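Local coordinates for AlkD2 (Streptococcus mutans, PDB 6M9M), which is of unknown function but binds inosine-5'-monophosphate and is built of HEAT-like repeats, as in a family of DNA glycosylases, at residues A[29-34]-A[63-68]; A[21-26]-A[51-56]; A[151-156]-A[163-168]; A[187-192]-A[196-201]. All coordinates share one frame; numbering follows the deposited sequence. Where two conformers were deposited one is given.

Contact 1. Residues A[29-34]-A[63-68]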
loop_
_atom_site.group_PDB
_atom_site.type_symbol
_atom_site.label_atom_id
_atom_site.label_comp_id
_atom_site.label_asym_id
_atom_site.label_seq_id
_atom_site.Cartn_x
_atom_site.Cartn_y
_atom_site.Cartn_z
ATOM N N THR A 29 14.144 5.321 -12.980
ATOM C CA THR A 29 14.994 5.557 -14.141
ATOM C C THR A 29 14.688 4.575 -15.260
ATOM O O THR A 29 14.542 4.965 -16.424
ATOM C CB THR A 29 16.461 5.441 -13.728
ATOM O OG1 THR A 29 16.765 6.473 -12.784
ATOM C CG2 THR A 29 17.383 5.575 -14.938
ATOM N N ASP A 30 14.593 3.291 -14.926
ATOM C CA ASP A 30 14.388 2.282 -15.961
ATOM C C ASP A 30 12.999 2.393 -16.580
ATOM O O ASP A 30 12.840 2.217 -17.791
ATOM C CB ASP A 30 14.638 0.890 -15.379
ATOM C CG ASP A 30 16.101 0.652 -15.014
ATOM O OD1 ASP A 30 16.980 1.401 -15.500
ATOM O OD2 ASP A 30 16.367 -0.301 -14.249
ATOM N N TYR A 31 11.989 2.713 -15.772
ATOM C CA TYR A 31 10.651 2.936 -16.297
ATOM C C TYR A 31 10.621 4.094 -17.289
ATOM O O TYR A 31 9.953 4.019 -18.327
ATOM C CB TYR A 31 9.695 3.193 -15.126
ATOM C CG TYR A 31 8.316 3.583 -15.571
ATOM C CD1 TYR A 31 7.444 2.637 -16.083
ATOM C CD2 TYR A 31 7.889 4.904 -15.497
ATOM C CE1 TYR A 31 6.184 2.987 -16.505
ATOM C CE2 TYR A 31 6.621 5.264 -15.933
ATOM C CZ TYR A 31 5.765 4.300 -16.420
ATOM O OH TYR A 31 4.501 4.650 -16.855
ATOM N N LYS A 32 11.346 5.173 -17.002
ATOM C CA LYS A 32 11.256 6.360 -17.840
ATOM C C LYS A 32 12.007 6.213 -19.152
ATOM O O LYS A 32 11.684 6.922 -20.114
ATOM C CB LYS A 32 11.779 7.580 -17.077
ATOM C CG LYS A 32 10.868 8.004 -15.941
ATOM C CD LYS A 32 11.479 9.120 -15.105
ATOM C CE LYS A 32 11.247 10.481 -15.737
ATOM N NZ LYS A 32 11.773 11.573 -14.872
ATOM N N SER A 33 12.988 5.320 -19.223
ATOM C CA SER A 33 13.906 5.287 -20.352
ATOM C C SER A 33 13.648 4.135 -21.313
ATOM O O SER A 33 14.434 3.934 -22.244
ATOM C CB SER A 33 15.349 5.226 -19.850
ATOM O OG SER A 33 15.589 3.997 -19.178
ATOM N N ASN A 34 12.575 3.381 -21.126
ATOM C CA ASN A 34 12.296 2.254 -21.995
ATOM C C ASN A 34 10.798 2.142 -22.232
ATOM O O ASN A 34 9.984 2.596 -21.425
ATOM C CB ASN A 34 12.783 0.940 -21.366
ATOM C CG ASN A 34 14.271 0.934 -21.114
ATOM O OD1 ASN A 34 15.054 0.630 -22.008
ATOM N ND2 ASN A 34 14.673 1.280 -19.895
ATOM N N GLY A 63 4.179 -0.728 -9.824
ATOM C CA GLY A 63 3.467 0.499 -9.520
ATOM C C GLY A 63 3.457 1.484 -10.672
ATOM O O GLY A 63 2.418 2.060 -11.019
ATOM N N TYR A 64 4.625 1.706 -11.286
ATOM C CA TYR A 64 4.686 2.636 -12.410
ATOM C C TYR A 64 3.898 2.136 -13.620
ATOM O O TYR A 64 3.419 2.946 -14.422
ATOM C CB TYR A 64 6.144 2.909 -12.805
ATOM C CG TYR A 64 7.003 3.422 -11.671
ATOM C CD1 TYR A 64 6.534 4.365 -10.775
ATOM C CD2 TYR A 64 8.273 2.910 -11.468
ATOM C CE1 TYR A 64 7.318 4.780 -9.700
ATOM C CE2 TYR A 64 9.065 3.332 -10.432
ATOM C CZ TYR A 64 8.599 4.259 -9.546
ATOM O OH TYR A 64 9.417 4.635 -8.508
ATOM N N LEU A 65 3.777 0.819 -13.772
ATOM C CA LEU A 65 3.138 0.165 -14.906
ATOM C C LEU A 65 1.667 -0.156 -14.671
ATOM O O LEU A 65 1.019 -0.739 -15.557
ATOM C CB LEU A 65 3.853 -1.158 -15.173
ATOM C CG LEU A 65 5.284 -1.104 -15.687
ATOM C CD1 LEU A 65 5.898 -2.483 -15.473
ATOM C CD2 LEU A 65 5.336 -0.681 -17.150
ATOM N N SER A 66 1.122 0.234 -13.523
ATOM C CA SER A 66 -0.144 -0.295 -13.038
ATOM C C SER A 66 -1.376 0.221 -13.769
ATOM O O SER A 66 -2.472 -0.262 -13.453
ATOM C CB SER A 66 -0.265 -0.046 -11.534
ATOM O OG SER A 66 -0.182 1.322 -11.230
ATOM N N LYS A 67 -1.252 1.121 -14.744
ATOM C CA LYS A 67 -2.376 1.392 -15.641
ATOM C C LYS A 67 -2.800 0.134 -16.392
ATOM O O LYS A 67 -3.976 -0.018 -16.755
ATOM C CB LYS A 67 -2.005 2.504 -16.626
ATOM C CG LYS A 67 -3.072 2.901 -17.624
ATOM C CD LYS A 67 -2.507 3.958 -18.550
ATOM C CE LYS A 67 -3.484 4.368 -19.632
ATOM N NZ LYS A 67 -2.890 5.386 -20.547
ATOM N N ASP A 68 -1.872 -0.792 -16.615
ATOM C CA ASP A 68 -2.181 -2.085 -17.225
ATOM C C ASP A 68 -2.851 -2.960 -16.168
ATOM O O ASP A 68 -2.241 -3.314 -15.159
ATOM C CB ASP A 68 -0.890 -2.714 -17.740
ATOM C CG ASP A 68 -1.115 -4.017 -18.480
ATOM O OD1 ASP A 68 -2.099 -4.728 -18.191
ATOM O OD2 ASP A 68 -0.261 -4.348 -19.334
#

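Contact 2. Residues A[21-26]-A[51-56]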
loop_
_atom_site.group_PDB
_atom_site.type_symbol
_atom_site.label_atom_id
_atom_site.label_comp_id
_atom_site.label_asym_id
_atom_site.label_seq_id
_atom_site.Cartn_x
_atom_site.Cartn_y
_atom_site.Cartn_z
ATOM N N LYS A 21 15.125 3.586 -1.019
ATOM C CA LYS A 21 15.261 4.619 -2.042
ATOM C C LYS A 21 16.157 4.198 -3.201
ATOM O O LYS A 21 15.928 4.636 -4.330
ATOM C CB LYS A 21 15.729 5.925 -1.406
ATOM C CG LYS A 21 14.615 6.623 -0.643
ATOM C CD LYS A 21 15.133 7.726 0.257
ATOM C CE LYS A 21 13.997 8.325 1.079
ATOM N NZ LYS A 21 13.278 7.296 1.899
ATOM N N GLU A 22 17.162 3.349 -2.968
ATOM C CA GLU A 22 18.021 2.946 -4.079
ATOM C C GLU A 22 17.245 2.116 -5.096
ATOM O O GLU A 22 17.352 2.336 -6.310
ATOM C CB GLU A 22 19.227 2.160 -3.573
ATOM C CG GLU A 22 20.125 2.925 -2.636
ATOM C CD GLU A 22 21.390 2.163 -2.306
ATOM O OE1 GLU A 22 21.910 1.468 -3.206
ATOM O OE2 GLU A 22 21.850 2.251 -1.152
ATOM N N GLU A 23 16.440 1.168 -4.622
ATOM C CA GLU A 23 15.636 0.358 -5.525
ATOM C C GLU A 23 14.596 1.211 -6.240
ATOM O O GLU A 23 14.378 1.053 -7.448
ATOM C CB GLU A 23 14.970 -0.777 -4.750
ATOM C CG GLU A 23 15.948 -1.791 -4.158
ATOM C CD GLU A 23 16.293 -1.551 -2.689
ATOM O OE1 GLU A 23 16.150 -0.410 -2.218
ATOM O OE2 GLU A 23 16.713 -2.517 -2.010
ATOM N N GLU A 24 13.954 2.121 -5.510
ATOM C CA GLU A 24 12.961 3.006 -6.097
ATOM C C GLU A 24 13.560 3.853 -7.207
ATOM O O GLU A 24 12.982 3.970 -8.291
ATOM C CB GLU A 24 12.388 3.902 -4.996
ATOM C CG GLU A 24 11.259 4.787 -5.475
ATOM C CD GLU A 24 10.768 5.737 -4.408
ATOM O OE1 GLU A 24 11.574 6.103 -3.517
ATOM O OE2 GLU A 24 9.584 6.131 -4.474
ATOM N N GLN A 25 14.710 4.480 -6.952
ATOM C CA GLN A 25 15.283 5.361 -7.963
ATOM C C GLN A 25 15.710 4.586 -9.205
ATOM O O GLN A 25 15.526 5.063 -10.328
ATOM C CB GLN A 25 16.445 6.164 -7.383
ATOM C CG GLN A 25 17.015 7.183 -8.362
ATOM C CD GLN A 25 15.953 8.125 -8.927
ATOM O OE1 GLN A 25 15.311 8.873 -8.186
ATOM N NE2 GLN A 25 15.757 8.076 -10.243
ATOM N N ARG A 26 16.262 3.383 -9.033
ATOM C CA ARG A 26 16.622 2.584 -10.202
ATOM C C ARG A 26 15.381 2.213 -11.007
ATOM O O ARG A 26 15.384 2.299 -12.240
ATOM C CB ARG A 26 17.369 1.329 -9.755
ATOM C CG ARG A 26 18.096 0.608 -10.877
ATOM C CD ARG A 26 19.408 1.314 -11.284
ATOM N NE ARG A 26 20.219 0.407 -12.085
ATOM C CZ ARG A 26 21.127 -0.430 -11.596
ATOM N NH1 ARG A 26 21.387 -0.463 -10.296
ATOM N NH2 ARG A 26 21.795 -1.221 -12.423
ATOM N N VAL A 51 16.441 -12.652 -4.602
ATOM C CA VAL A 51 17.003 -11.512 -3.883
ATOM C C VAL A 51 15.855 -10.552 -3.607
ATOM O O VAL A 51 15.320 -9.932 -4.535
ATOM C CB VAL A 51 18.131 -10.849 -4.686
ATOM C CG1 VAL A 51 18.653 -9.627 -3.961
ATOM C CG2 VAL A 51 19.259 -11.864 -4.945
ATOM N N TYR A 52 15.451 -10.417 -2.340
ATOM C CA TYR A 52 14.221 -9.668 -2.059
ATOM C C TYR A 52 14.345 -8.200 -2.473
ATOM O O TYR A 52 13.352 -7.574 -2.850
ATOM C CB TYR A 52 13.782 -9.823 -0.604
ATOM C CG TYR A 52 14.524 -8.968 0.412
ATOM C CD1 TYR A 52 14.214 -7.631 0.582
ATOM C CD2 TYR A 52 15.534 -9.507 1.209
ATOM C CE1 TYR A 52 14.892 -6.846 1.497
ATOM C CE2 TYR A 52 16.200 -8.736 2.130
ATOM C CZ TYR A 52 15.882 -7.408 2.281
ATOM O OH TYR A 52 16.555 -6.640 3.202
ATOM N N GLN A 53 15.556 -7.639 -2.436
ATOM C CA GLN A 53 15.740 -6.260 -2.860
ATOM C C GLN A 53 15.453 -6.077 -4.347
ATOM O O GLN A 53 14.977 -5.014 -4.757
ATOM C CB GLN A 53 17.156 -5.789 -2.520
ATOM C CG GLN A 53 17.510 -5.798 -1.030
ATOM C CD GLN A 53 18.182 -7.080 -0.574
ATOM O OE1 GLN A 53 17.971 -8.142 -1.158
ATOM N NE2 GLN A 53 18.981 -6.990 0.491
ATOM N N VAL A 54 15.731 -7.094 -5.169
ATOM C CA VAL A 54 15.373 -7.038 -6.585
ATOM C C VAL A 54 13.862 -7.172 -6.762
ATOM O O VAL A 54 13.271 -6.522 -7.630
ATOM C CB VAL A 54 16.175 -8.084 -7.378
ATOM C CG1 VAL A 54 15.733 -8.139 -8.831
ATOM C CG2 VAL A 54 17.657 -7.760 -7.311
ATOM N N ARG A 55 13.205 -7.967 -5.909
ATOM C CA ARG A 55 11.748 -7.984 -5.934
ATOM C C ARG A 55 11.166 -6.631 -5.534
ATOM O O ARG A 55 10.146 -6.215 -6.086
ATOM C CB ARG A 55 11.196 -9.105 -5.056
ATOM C CG ARG A 55 11.671 -10.488 -5.465
ATOM C CD ARG A 55 10.723 -11.570 -5.027
ATOM N NE ARG A 55 10.473 -11.613 -3.587
ATOM C CZ ARG A 55 11.281 -12.192 -2.706
ATOM N NH1 ARG A 55 12.423 -12.747 -3.100
ATOM N NH2 ARG A 55 10.955 -12.214 -1.424
ATOM N N MET A 56 11.801 -5.927 -4.590
ATOM C CA MET A 56 11.374 -4.565 -4.267
ATOM C C MET A 56 11.420 -3.670 -5.498
ATOM O O MET A 56 10.453 -2.968 -5.805
ATOM C CB MET A 56 12.248 -3.988 -3.155
ATOM C CG MET A 56 12.039 -4.594 -1.773
ATOM S SD MET A 56 13.279 -4.103 -0.554
ATOM C CE MET A 56 13.157 -2.328 -0.639
#

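Contact 3. Residues A[151-156]-A[163-168]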
loop_
_atom_site.group_PDB
_atom_site.type_symbol
_atom_site.label_atom_id
_atom_site.label_comp_id
_atom_site.label_asym_id
_atom_site.label_seq_id
_atom_site.Cartn_x
_atom_site.Cartn_y
_atom_site.Cartn_z
ATOM N N ALA A 151 -12.528 2.716 8.756
ATOM C CA ALA A 151 -13.233 2.208 9.932
ATOM C C ALA A 151 -14.003 0.930 9.622
ATOM O O ALA A 151 -14.243 0.133 10.537
ATOM C CB ALA A 151 -14.171 3.287 10.480
ATOM N N ASP A 152 -14.365 0.699 8.352
ATOM C CA ASP A 152 -15.011 -0.547 7.985
ATOM C C ASP A 152 -14.148 -1.767 8.284
ATOM O O ASP A 152 -14.673 -2.884 8.360
ATOM C CB ASP A 152 -15.342 -0.593 6.491
ATOM C CG ASP A 152 -16.518 0.274 6.097
ATOM O OD1 ASP A 152 -17.398 0.522 6.941
ATOM O OD2 ASP A 152 -16.574 0.668 4.901
ATOM N N LEU A 153 -12.830 -1.597 8.397
ATOM C CA LEU A 153 -11.915 -2.691 8.672
ATOM C C LEU A 153 -11.555 -2.814 10.148
ATOM O O LEU A 153 -10.629 -3.561 10.497
ATOM C CB LEU A 153 -10.661 -2.577 7.801
ATOM C CG LEU A 153 -10.786 -3.064 6.355
ATOM C CD1 LEU A 153 -11.759 -2.253 5.534
ATOM C CD2 LEU A 153 -9.414 -3.083 5.696
ATOM N N LYS A 154 -12.312 -2.149 11.035
ATOM C CA LYS A 154 -12.002 -2.197 12.470
ATOM C C LYS A 154 -12.199 -3.580 13.093
ATOM O O LYS A 154 -11.661 -3.833 14.179
ATOM C CB LYS A 154 -12.840 -1.164 13.224
ATOM C CG LYS A 154 -14.333 -1.429 13.214
ATOM C CD LYS A 154 -15.103 -0.189 13.640
ATOM C CE LYS A 154 -16.598 -0.447 13.652
ATOM N NZ LYS A 154 -17.130 -0.629 12.266
ATOM N N GLU A 155 -12.943 -4.473 12.441
ATOM C CA GLU A 155 -13.123 -5.846 12.895
ATOM C C GLU A 155 -12.259 -6.835 12.105
ATOM O O GLU A 155 -12.523 -8.042 12.128
ATOM C CB GLU A 155 -14.594 -6.280 12.791
ATOM C CG GLU A 155 -15.594 -5.480 13.628
ATOM C CD GLU A 155 -15.521 -5.758 15.113
ATOM O OE1 GLU A 155 -14.762 -6.667 15.547
ATOM O OE2 GLU A 155 -16.245 -5.076 15.866
ATOM N N ASP A 156 -11.238 -6.353 11.396
ATOM C CA ASP A 156 -10.459 -7.247 10.551
ATOM C C ASP A 156 -9.861 -8.397 11.358
ATOM O O ASP A 156 -9.387 -8.217 12.483
ATOM C CB ASP A 156 -9.344 -6.482 9.847
ATOM C CG ASP A 156 -8.867 -7.191 8.596
ATOM O OD1 ASP A 156 -8.028 -8.110 8.694
ATOM O OD2 ASP A 156 -9.360 -6.819 7.512
ATOM N N LYS A 163 -3.487 -2.952 12.897
ATOM C CA LYS A 163 -2.536 -1.916 13.289
ATOM C C LYS A 163 -2.512 -0.793 12.265
ATOM O O LYS A 163 -2.473 0.387 12.627
ATOM C CB LYS A 163 -1.151 -2.523 13.471
ATOM C CG LYS A 163 -1.063 -3.400 14.712
ATOM C CD LYS A 163 0.317 -3.983 14.904
ATOM C CE LYS A 163 0.437 -4.657 16.260
ATOM N NZ LYS A 163 1.776 -5.263 16.465
ATOM N N SER A 164 -2.570 -1.133 10.979
ATOM C CA SER A 164 -2.626 -0.110 9.935
ATOM C C SER A 164 -3.932 0.680 9.994
ATOM O O SER A 164 -3.929 1.904 9.844
ATOM C CB SER A 164 -2.421 -0.798 8.594
ATOM O OG SER A 164 -2.401 0.107 7.534
ATOM N N VAL A 165 -5.044 0.001 10.245
ATOM C CA VAL A 165 -6.345 0.657 10.365
ATOM C C VAL A 165 -6.336 1.654 11.513
ATOM O O VAL A 165 -6.716 2.816 11.352
ATOM C CB VAL A 165 -7.440 -0.409 10.564
ATOM C CG1 VAL A 165 -8.775 0.214 10.943
ATOM C CG2 VAL A 165 -7.597 -1.255 9.319
ATOM N N GLY A 166 -5.921 1.208 12.695
ATOM C CA GLY A 166 -5.928 2.098 13.837
ATOM C C GLY A 166 -5.001 3.283 13.668
ATOM O O GLY A 166 -5.346 4.410 14.025
ATOM N N ASN A 167 -3.805 3.048 13.131
ATOM C CA ASN A 167 -2.874 4.147 12.911
ATOM C C ASN A 167 -3.312 5.065 11.781
ATOM O O ASN A 167 -3.028 6.268 11.837
ATOM C CB ASN A 167 -1.477 3.589 12.696
ATOM C CG ASN A 167 -0.843 3.129 13.997
ATOM O OD1 ASN A 167 -0.889 3.832 14.996
ATOM N ND2 ASN A 167 -0.305 1.929 14.003
ATOM N N ALA A 168 -4.017 4.539 10.769
ATOM C CA ALA A 168 -4.536 5.405 9.712
ATOM C C ALA A 168 -5.600 6.358 10.249
ATOM O O ALA A 168 -5.652 7.530 9.848
ATOM C CB ALA A 168 -5.064 4.566 8.553
#

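Contact 4. Residues A[187-192]-A[196-201]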
loop_
_atom_site.group_PDB
_atom_site.type_symbol
_atom_site.label_atom_id
_atom_site.label_comp_id
_atom_site.label_asym_id
_atom_site.label_seq_id
_atom_site.Cartn_x
_atom_site.Cartn_y
_atom_site.Cartn_z
ATOM N N TRP A 187 -18.939 3.473 17.797
ATOM C CA TRP A 187 -18.452 2.106 17.884
ATOM C C TRP A 187 -18.927 1.449 19.176
ATOM O O TRP A 187 -18.897 2.059 20.247
ATOM C CB TRP A 187 -16.929 2.089 17.872
ATOM C CG TRP A 187 -16.301 2.501 16.580
ATOM C CD1 TRP A 187 -16.910 3.084 15.505
ATOM C CD2 TRP A 187 -14.916 2.376 16.237
ATOM N NE1 TRP A 187 -15.986 3.312 14.510
ATOM C CE2 TRP A 187 -14.759 2.885 14.940
ATOM C CE3 TRP A 187 -13.790 1.859 16.899
ATOM C CZ2 TRP A 187 -13.525 2.930 14.304
ATOM C CZ3 TRP A 187 -12.576 1.880 16.250
ATOM C CH2 TRP A 187 -12.452 2.415 14.973
ATOM N N LYS A 188 -19.340 0.189 19.071
ATOM C CA LYS A 188 -19.660 -0.651 20.224
ATOM C C LYS A 188 -18.428 -1.512 20.502
ATOM O O LYS A 188 -18.093 -2.394 19.709
ATOM C CB LYS A 188 -20.883 -1.513 19.915
ATOM C CG LYS A 188 -21.306 -2.418 21.060
ATOM C CD LYS A 188 -22.571 -3.194 20.724
ATOM C CE LYS A 188 -22.926 -4.155 21.850
ATOM N NZ LYS A 188 -24.131 -4.980 21.546
ATOM N N LEU A 189 -17.759 -1.256 21.629
ATOM C CA LEU A 189 -16.411 -1.783 21.883
ATOM C C LEU A 189 -16.430 -3.171 22.529
ATOM O O LEU A 189 -15.961 -3.395 23.647
ATOM C CB LEU A 189 -15.616 -0.810 22.742
ATOM C CG LEU A 189 -15.366 0.547 22.106
ATOM C CD1 LEU A 189 -14.524 1.366 23.068
ATOM C CD2 LEU A 189 -14.673 0.444 20.765
ATOM N N GLU A 190 -16.911 -4.129 21.762
ATOM C CA GLU A 190 -17.117 -5.493 22.226
ATOM C C GLU A 190 -15.943 -6.414 21.909
ATOM O O GLU A 190 -15.407 -7.066 22.809
ATOM C CB GLU A 190 -18.412 -5.987 21.579
ATOM C CG GLU A 190 -18.981 -7.257 22.101
ATOM C CD GLU A 190 -20.399 -7.467 21.590
ATOM O OE1 GLU A 190 -20.557 -7.750 20.382
ATOM O OE2 GLU A 190 -21.350 -7.312 22.385
ATOM N N SER A 191 -15.542 -6.503 20.652
ATOM C CA SER A 191 -14.562 -7.508 20.272
ATOM C C SER A 191 -13.144 -7.108 20.687
ATOM O O SER A 191 -12.828 -5.936 20.907
ATOM C CB SER A 191 -14.577 -7.759 18.768
ATOM O OG SER A 191 -14.133 -6.613 18.084
ATOM N N LYS A 192 -12.272 -8.116 20.759
ATOM C CA LYS A 192 -10.847 -7.854 20.930
ATOM C C LYS A 192 -10.339 -6.958 19.811
ATOM O O LYS A 192 -9.583 -6.006 20.041
ATOM C CB LYS A 192 -10.097 -9.193 20.931
ATOM C CG LYS A 192 -8.583 -9.087 20.967
ATOM C CD LYS A 192 -7.905 -10.429 20.688
ATOM C CE LYS A 192 -7.989 -10.798 19.221
ATOM N NZ LYS A 192 -7.213 -12.034 18.925
ATOM N N GLN A 196 -8.594 -3.083 20.041
ATOM C CA GLN A 196 -7.231 -2.813 19.612
ATOM C C GLN A 196 -7.185 -1.586 18.700
ATOM O O GLN A 196 -6.332 -0.695 18.856
ATOM C CB GLN A 196 -6.676 -4.044 18.896
ATOM C CG GLN A 196 -5.298 -3.809 18.361
ATOM C CD GLN A 196 -4.627 -5.062 17.885
ATOM O OE1 GLN A 196 -5.277 -5.973 17.359
ATOM N NE2 GLN A 196 -3.313 -5.135 18.081
ATOM N N VAL A 197 -8.095 -1.531 17.732
ATOM C CA VAL A 197 -8.130 -0.419 16.795
ATOM C C VAL A 197 -8.507 0.867 17.514
ATOM O O VAL A 197 -7.917 1.924 17.265
ATOM C CB VAL A 197 -9.112 -0.755 15.657
ATOM C CG1 VAL A 197 -9.318 0.450 14.746
ATOM C CG2 VAL A 197 -8.623 -1.959 14.845
ATOM N N TYR A 198 -9.502 0.797 18.408
ATOM C CA TYR A 198 -9.953 1.982 19.125
ATOM C C TYR A 198 -8.820 2.623 19.916
ATOM O O TYR A 198 -8.674 3.852 19.914
ATOM C CB TYR A 198 -11.114 1.617 20.041
ATOM C CG TYR A 198 -11.679 2.803 20.790
ATOM C CD1 TYR A 198 -12.685 3.563 20.229
ATOM C CD2 TYR A 198 -11.207 3.158 22.039
ATOM C CE1 TYR A 198 -13.216 4.659 20.898
ATOM C CE2 TYR A 198 -11.734 4.253 22.728
ATOM C CZ TYR A 198 -12.736 5.003 22.145
ATOM O OH TYR A 198 -13.282 6.089 22.809
ATOM N N LYS A 199 -8.010 1.818 20.608
ATOM C CA LYS A 199 -6.925 2.396 21.393
ATOM C C LYS A 199 -5.953 3.159 20.506
ATOM O O LYS A 199 -5.530 4.266 20.853
ATOM C CB LYS A 199 -6.183 1.323 22.171
ATOM C CG LYS A 199 -6.935 0.787 23.365
ATOM C CD LYS A 199 -6.099 -0.265 24.095
ATOM C CE LYS A 199 -6.760 -0.743 25.369
ATOM N NZ LYS A 199 -7.997 -1.521 25.073
ATOM N N LEU A 200 -5.597 2.597 19.346
ATOM C CA LEU A 200 -4.680 3.293 18.454
ATOM C C LEU A 200 -5.300 4.584 17.934
ATOM O O LEU A 200 -4.623 5.615 17.836
ATOM C CB LEU A 200 -4.325 2.393 17.272
ATOM C CG LEU A 200 -3.414 1.215 17.593
ATOM C CD1 LEU A 200 -3.369 0.223 16.446
ATOM C CD2 LEU A 200 -1.997 1.672 17.914
ATOM N N ALA A 201 -6.586 4.545 17.585
ATOM C CA ALA A 201 -7.238 5.656 16.899
ATOM C C ALA A 201 -7.603 6.819 17.807
ATOM O O ALA A 201 -7.824 7.926 17.298
ATOM C CB ALA A 201 -8.503 5.149 16.206
#

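Contact 1. Residues A[29-34]-A[63-68]
Tyr-31 lays one face of its phenol ring on the beta carbon of Tyr-64. The evidence is direct: Tyr-64 CB stands 3.5 Å from the centroid of the Tyr-31 ring and only 9° off its normal, a CH-pi contact made by a methylene placed over the ring centre. The two ring planes are inclined at 39°, with centroids 5.5 Å apart, an oblique pair, and Tyr-31 CB is the part of that side chain closest to Tyr-64 CD2, at 3.9 Å. With CG anti to the backbone N (chi1 174°), the Tyr-31 ring is carried across to helix 52-65. At the edge of this ring, in its plane, sits a leucine methyl, Leu-65 CD2, 3.8 Å from Tyr-31 CE1. The contact thus joins the C-terminal ends of helices 21-32 and 52-65, two neighbouring helices of the all-helical HEAT-like fold. Beyond the ring, Tyr-31 OH comes within 3.2 Å of Tyr-64 O. Lys-101 NZ, from helix 85-102, hydrogen-bonds to Tyr-64 O and, weakly, to Tyr-31 OH, which brings a third helix to the polar rim of an otherwise apolar contact. Leu-65 also touches Ile-39 and Ala-43 of helix 36-47. Just after helix 21-32, Asn-34 ND2 donates to Asp-30 O at 2.9 Å, in the carbonyl plane and on a lone pair, and so ties the outgoing chain to the helix end.

Contact 2. Residues A[21-26]-A[51-56]
The carboxylate of Glu-23 meets Gln-53 and Met-56 through carbon rather than through donors. Glu-23 OE2 lies 3.3 Å from Gln-53 CB and 3.5 Å from Gln-53 CG, against the aliphatic part of the glutamine. On Met-56 it is the terminal methyl that touches: Met-56 CE is 3.8 Å from Glu-23 CD, and the same methyl is 3.9 Å from Glu-23 OE1. Nearer the backbone, Glu-23 CG lies 3.4 Å from Gln-53 O. No hydrogen bond links the two segments, although all three touching residues are buried. A bend at chi2 (97°) folds the carboxylate of Glu-23 over, and Gln-53 is bent in much the same way; the carboxylate and amide planes are 22° apart, nearly coplanar. Helix 21-32 here packs against the opening turn of helix 52-65, in which Val-51 is the N-cap residue; these are two helices of the HEAT-like, all-helical fold. In the second shell, the amide of Gln-53 is fixed by NE2 donating to Ile-16 O, while its CD lies over the centre of the Tyr-52 ring, 3.6 Å above the plane. Phe-13 of helix 2-13 also touches Gln-53. Met-56 packs on Arg-86, Val-87 and Val-90 of helix 85-102. Arg-86 lines the inosinic acid pocket, and the Met-56 side chain is itself about 8 Å from the bound nucleotide.

Contact 3. Residues A[151-156]-A[163-168]
Val-165 covers one side of the flat peptide group between Leu-153 and Lys-154. Both its methyls lie on that same side: CG1 stands almost directly above Leu-153 C at 4.2 Å, and CG2 lies 4.0 Å from Leu-153 O. The closest approach is made by the side chains, Leu-153 CB to Val-165 CG2 at 3.7 Å. Val-165 has CG1 anti to its backbone N (chi1 170°) and CG2 beside that N, which spreads the two methyls along the loop. A second flat group, the indole of Trp-187, receives Lys-154 in a cation-pi interaction, and Lys-154 NZ also makes a weak 3.5 Å bond to Ala-151 O. Two overlapping type I turns, Ala-151 to Lys-154 and Leu-153 to Asp-156, lead the chain out of helix 143-151, closed by Lys-154 N to Ala-151 O at 3.0 Å and Asp-156 N to Leu-153 O at 3.0 Å. The loop then folds back on helix 159-175. Val-165 also touches Val-197 of helix 192-201. Since no hydrogen bond crosses between the segments, their mutual hold is apolar; the identifiable polar links, such as the turn bonds and Asp-156 with Arg-123 and Ser-158 N, run within the loop or to residues outside both segments.

Contact 4. Residues A[187-192]-A[196-201]
An inverse gamma turn centred on Leu-189, followed by the Ser-191 N-cap, leads into helix 192-201, and Leu-189 and Trp-187 fold back on that helix against Tyr-198. Leu-189 CD1 lies over the centre of the Tyr-198 ring, 3.8 Å from the centroid and 6° off the normal, a CH-pi contact. Its other methyl, CD2, reaches Tyr-198 CD1 at 3.7 Å. Trp-187 comes to the edge of the same ring, in its plane, with CE3 3.9 Å from Tyr-198 CD1. The far end of the indole meets the preceding residue of the helix: Trp-187 CH2 is 3.7 Å from Val-197 CG1, which lies near the plane of the indole at its edge. Tyr-198 CG is anti to the backbone N (chi1 -178°), which turns the ring so that one face meets Leu-189 CD1. Ser-191 OG accepts from Ile-194 N, and the first helical turn is closed by Gln-196 N to Lys-192 O at 3.1 Å. Trp-187 NE1 donates to Glu-183 of helix 177-185. On the side of helix 159-175, Trp-187 and Ala-201 touch Leu-169, Val-197 touches Arg-162, and Gln-196 bonds through OE1 to Arg-162 and through NE2 to Glu-159.

From the N terminus, contacts 1 and 2 come first. Their segments alternate along the chain (21-26, 29-34, 51-56, 63-68), so the contacts cross; both join helices 21-32 and 52-65, at different levels, each spanning helix 36-47. Their centres are 14 Å apart, and Tyr-64 OH packs on Glu-24 CG at 3.6 Å. Contact 3 opens only after these have closed and brings the loop before helix 159-175 onto that helix; contact 4 follows in series, closing a short loop onto the C-terminal helix 192-201. Contacts 3 and 4 touch through Glu-155 with Ser-191 and Lys-154 with Trp-187. The two pairs lie on opposite sides of the chain's centre.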